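Local coordinates for hypothetical protein (Archaeoglobus fulgidus, PDB 2OGK), which is of unknown function, an archaeal UPF201-family member named as an exosome subunit that resembles RNA-binding proteins in structure but probably does not bind RNA, at residues L83-N94 against S130-R140. Sequence-based numbering, arbitrary orientation.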
# COMPACT_ATOMS: atom_id res chain seq x y z
N LEU D 83 3.65 17.38 -3.89
CA LEU D 83 5.05 17.71 -4.19
C LEU D 83 6.01 17.75 -3.02
O LEU D 83 7.14 17.27 -3.10
CB LEU D 83 5.13 19.06 -4.90
CG LEU D 83 5.47 19.10 -6.39
CD1 LEU D 83 6.19 20.41 -6.63
CD2 LEU D 83 6.35 17.93 -6.82
N SER D 84 5.57 18.36 -1.92
CA SER D 84 6.42 18.48 -0.74
C SER D 84 6.45 17.20 0.09
O SER D 84 7.29 17.07 0.98
CB SER D 84 5.95 19.64 0.13
OG SER D 84 4.57 19.51 0.40
N THR D 85 5.56 16.27 -0.21
CA THR D 85 5.47 15.02 0.55
C THR D 85 5.73 13.76 -0.27
O THR D 85 5.39 12.64 0.15
CB THR D 85 4.09 14.92 1.21
OG1 THR D 85 3.07 15.00 0.21
CG2 THR D 85 3.90 16.06 2.20
N LEU D 86 6.34 13.96 -1.44
CA LEU D 86 6.68 12.89 -2.37
C LEU D 86 7.40 11.71 -1.74
O LEU D 86 7.11 10.55 -2.03
CB LEU D 86 7.56 13.43 -3.49
CG LEU D 86 6.92 14.15 -4.69
CD1 LEU D 86 8.02 14.73 -5.56
CD2 LEU D 86 6.05 13.17 -5.46
N GLU D 87 8.37 12.04 -0.89
CA GLU D 87 9.19 11.05 -0.22
C GLU D 87 8.40 10.11 0.72
O GLU D 87 8.90 9.05 1.10
CB GLU D 87 10.30 11.80 0.53
CG GLU D 87 11.54 10.99 0.81
CD GLU D 87 12.48 10.90 -0.37
OE1 GLU D 87 12.94 11.94 -0.87
OE2 GLU D 87 12.77 9.77 -0.79
N ASP D 88 7.17 10.48 1.08
CA ASP D 88 6.33 9.65 1.95
C ASP D 88 5.17 8.99 1.22
O ASP D 88 4.34 8.33 1.85
CB ASP D 88 5.74 10.47 3.09
CG ASP D 88 6.79 11.15 3.92
OD1 ASP D 88 7.67 10.45 4.48
OD2 ASP D 88 6.72 12.40 4.02
N ARG D 89 5.11 9.20 -0.09
CA ARG D 89 4.03 8.65 -0.92
C ARG D 89 4.55 7.56 -1.81
O ARG D 89 3.80 6.66 -2.19
CB ARG D 89 3.46 9.73 -1.84
CG ARG D 89 3.24 11.03 -1.16
CD ARG D 89 2.81 12.11 -2.13
NE ARG D 89 1.99 13.03 -1.38
CZ ARG D 89 0.77 12.73 -0.98
NH1 ARG D 89 0.25 11.55 -1.28
NH2 ARG D 89 0.09 13.58 -0.22
N ILE D 90 5.83 7.66 -2.17
CA ILE D 90 6.45 6.67 -3.03
C ILE D 90 7.15 5.61 -2.19
O ILE D 90 8.07 5.92 -1.44
CB ILE D 90 7.46 7.34 -3.99
CG1 ILE D 90 6.74 8.41 -4.82
CG2 ILE D 90 8.14 6.27 -4.87
CD1 ILE D 90 7.64 9.26 -5.70
N ASP D 91 6.69 4.37 -2.29
CA ASP D 91 7.31 3.30 -1.55
C ASP D 91 8.51 2.77 -2.28
O ASP D 91 8.87 3.25 -3.35
CB ASP D 91 6.33 2.14 -1.28
CG ASP D 91 5.62 1.66 -2.53
OD1 ASP D 91 6.24 1.63 -3.62
OD2 ASP D 91 4.43 1.29 -2.39
N GLU D 92 9.14 1.76 -1.71
CA GLU D 92 10.32 1.16 -2.29
C GLU D 92 10.04 0.33 -3.54
O GLU D 92 10.96 -0.16 -4.18
CB GLU D 92 11.03 0.37 -1.19
CG GLU D 92 11.37 1.33 -0.02
CD GLU D 92 11.91 0.67 1.24
OE1 GLU D 92 13.04 1.02 1.65
OE2 GLU D 92 11.21 -0.19 1.82
N GLN D 93 8.78 0.22 -3.91
CA GLN D 93 8.42 -0.52 -5.11
C GLN D 93 8.12 0.51 -6.17
O GLN D 93 7.53 0.20 -7.20
CB GLN D 93 7.20 -1.41 -4.87
CG GLN D 93 7.21 -2.15 -3.54
CD GLN D 93 8.60 -2.68 -3.17
OE1 GLN D 93 9.15 -3.55 -3.85
NE2 GLN D 93 9.16 -2.15 -2.08
N ASN D 94 8.52 1.74 -5.90
CA ASN D 94 8.32 2.87 -6.81
C ASN D 94 6.87 3.19 -7.11
O ASN D 94 6.55 3.70 -8.19
CB ASN D 94 9.04 2.63 -8.12
CG ASN D 94 10.48 2.36 -7.91
OD1 ASN D 94 11.22 3.19 -7.38
ND2 ASN D 94 10.91 1.16 -8.31
N SER D 130 16.50 2.17 -12.68
CA SER D 130 15.43 2.17 -11.68
C SER D 130 16.07 2.58 -10.35
O SER D 130 16.54 1.73 -9.57
CB SER D 130 14.80 0.79 -11.57
OG SER D 130 13.40 0.92 -11.44
N LYS D 131 16.09 3.88 -10.09
CA LYS D 131 16.69 4.42 -8.90
C LYS D 131 15.71 5.31 -8.18
O LYS D 131 14.95 6.03 -8.83
CB LYS D 131 17.89 5.28 -9.25
CG LYS D 131 19.01 4.62 -9.98
CD LYS D 131 20.09 5.66 -10.22
CE LYS D 131 21.26 5.12 -11.02
NZ LYS D 131 22.18 6.23 -11.42
N ARG D 132 15.76 5.29 -6.85
CA ARG D 132 14.90 6.14 -6.02
C ARG D 132 15.08 7.55 -6.57
O ARG D 132 14.13 8.31 -6.75
CB ARG D 132 15.38 6.07 -4.57
CG ARG D 132 14.62 6.94 -3.58
CD ARG D 132 13.28 6.37 -3.33
NE ARG D 132 12.51 7.10 -2.32
CZ ARG D 132 11.31 6.73 -1.90
NH1 ARG D 132 10.74 5.63 -2.38
NH2 ARG D 132 10.65 7.47 -1.01
N GLU D 133 16.34 7.87 -6.84
CA GLU D 133 16.72 9.18 -7.35
C GLU D 133 16.05 9.50 -8.68
O GLU D 133 15.32 10.48 -8.80
CB GLU D 133 18.24 9.27 -7.49
N LYS D 134 16.29 8.66 -9.67
CA LYS D 134 15.71 8.91 -10.97
C LYS D 134 14.17 8.91 -10.86
O LYS D 134 13.49 9.67 -11.55
CB LYS D 134 16.22 7.85 -11.99
N VAL D 135 13.64 8.09 -9.96
CA VAL D 135 12.21 7.96 -9.76
C VAL D 135 11.54 9.19 -9.17
O VAL D 135 10.53 9.66 -9.69
CB VAL D 135 11.88 6.75 -8.85
CG1 VAL D 135 10.42 6.79 -8.42
CG2 VAL D 135 12.18 5.46 -9.60
N ILE D 136 12.10 9.69 -8.08
CA ILE D 136 11.57 10.86 -7.39
C ILE D 136 11.65 12.10 -8.32
O ILE D 136 10.77 12.95 -8.32
CB ILE D 136 12.37 11.05 -6.06
CG1 ILE D 136 11.47 11.59 -4.94
CG2 ILE D 136 13.62 11.88 -6.32
CD1 ILE D 136 11.24 13.09 -4.96
N GLU D 137 12.71 12.17 -9.12
CA GLU D 137 12.88 13.25 -10.09
C GLU D 137 11.73 13.23 -11.09
O GLU D 137 11.15 14.26 -11.44
CB GLU D 137 14.20 13.06 -10.84
CG GLU D 137 14.47 14.13 -11.89
CD GLU D 137 15.52 13.72 -12.91
OE1 GLU D 137 15.45 12.58 -13.42
OE2 GLU D 137 16.42 14.54 -13.21
N PHE D 138 11.40 12.03 -11.56
CA PHE D 138 10.32 11.84 -12.51
C PHE D 138 8.98 12.24 -11.90
O PHE D 138 8.21 12.99 -12.50
CB PHE D 138 10.29 10.38 -12.96
CG PHE D 138 9.06 9.99 -13.72
CD1 PHE D 138 8.55 10.82 -14.72
CD2 PHE D 138 8.41 8.79 -13.45
CE1 PHE D 138 7.42 10.45 -15.44
CE2 PHE D 138 7.28 8.41 -14.16
CZ PHE D 138 6.78 9.24 -15.16
N ALA D 139 8.71 11.73 -10.70
CA ALA D 139 7.46 12.03 -10.01
C ALA D 139 7.35 13.52 -9.82
O ALA D 139 6.30 14.09 -10.01
CB ALA D 139 7.42 11.32 -8.67
N ARG D 140 8.45 14.15 -9.43
CA ARG D 140 8.43 15.58 -9.25
C ARG D 140 8.05 16.29 -10.57
O ARG D 140 7.49 17.39 -10.56
CB ARG D 140 9.80 16.05 -8.76
CG ARG D 140 9.86 17.53 -8.48
CD ARG D 140 11.20 17.89 -7.87
NE ARG D 140 11.35 17.29 -6.55
CZ ARG D 140 12.42 16.63 -6.15
NH1 ARG D 140 13.45 16.46 -6.98
NH2 ARG D 140 12.48 16.14 -4.92
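Arg132, in the first turn of helix 132-142, reaches across to Glu87 and the Ile90 carbonyl, joining the C-terminal helix to the connection that leads from helix 79-84 into strand 95-101, outermost within this chain in the five-stranded antiparallel sheet. Its chain leaves with CG anti to the backbone N (chi1 178°) and bends at chi2, which carries the guanidinium over to residues 87-91. Two acceptors then lie near the guanidinium plane. Glu87 OE2 is gripped side-on in a salt bridge, 3.1 Å from Arg132 NE and also bonded to Arg132 NH2, with the carboxylate and guanidinium planes 36° apart. Ile90 O is met end-on by two nitrogens, Arg132 NH1 at 2.8 Å and NH2 at 3.0 Å; the NH1 donor stands above the carbonyl plane, whereas NH2 is only moderately tilted from it. Glu87 OE2 is also hydrogen-bonded to Tyr47 OH of a neighbouring subunit, so the salt bridge adjoins a subunit interface. Beyond the polar end, apolar side chains close the seam: Leu86 directs CD1 to Ile136 CD1 at 3.7 Å, crossing it obliquely, and CD2 to Ala139. The same methyl group is also met by Ile90, whose CD1 lies 3.6 Å from Ala139 CB.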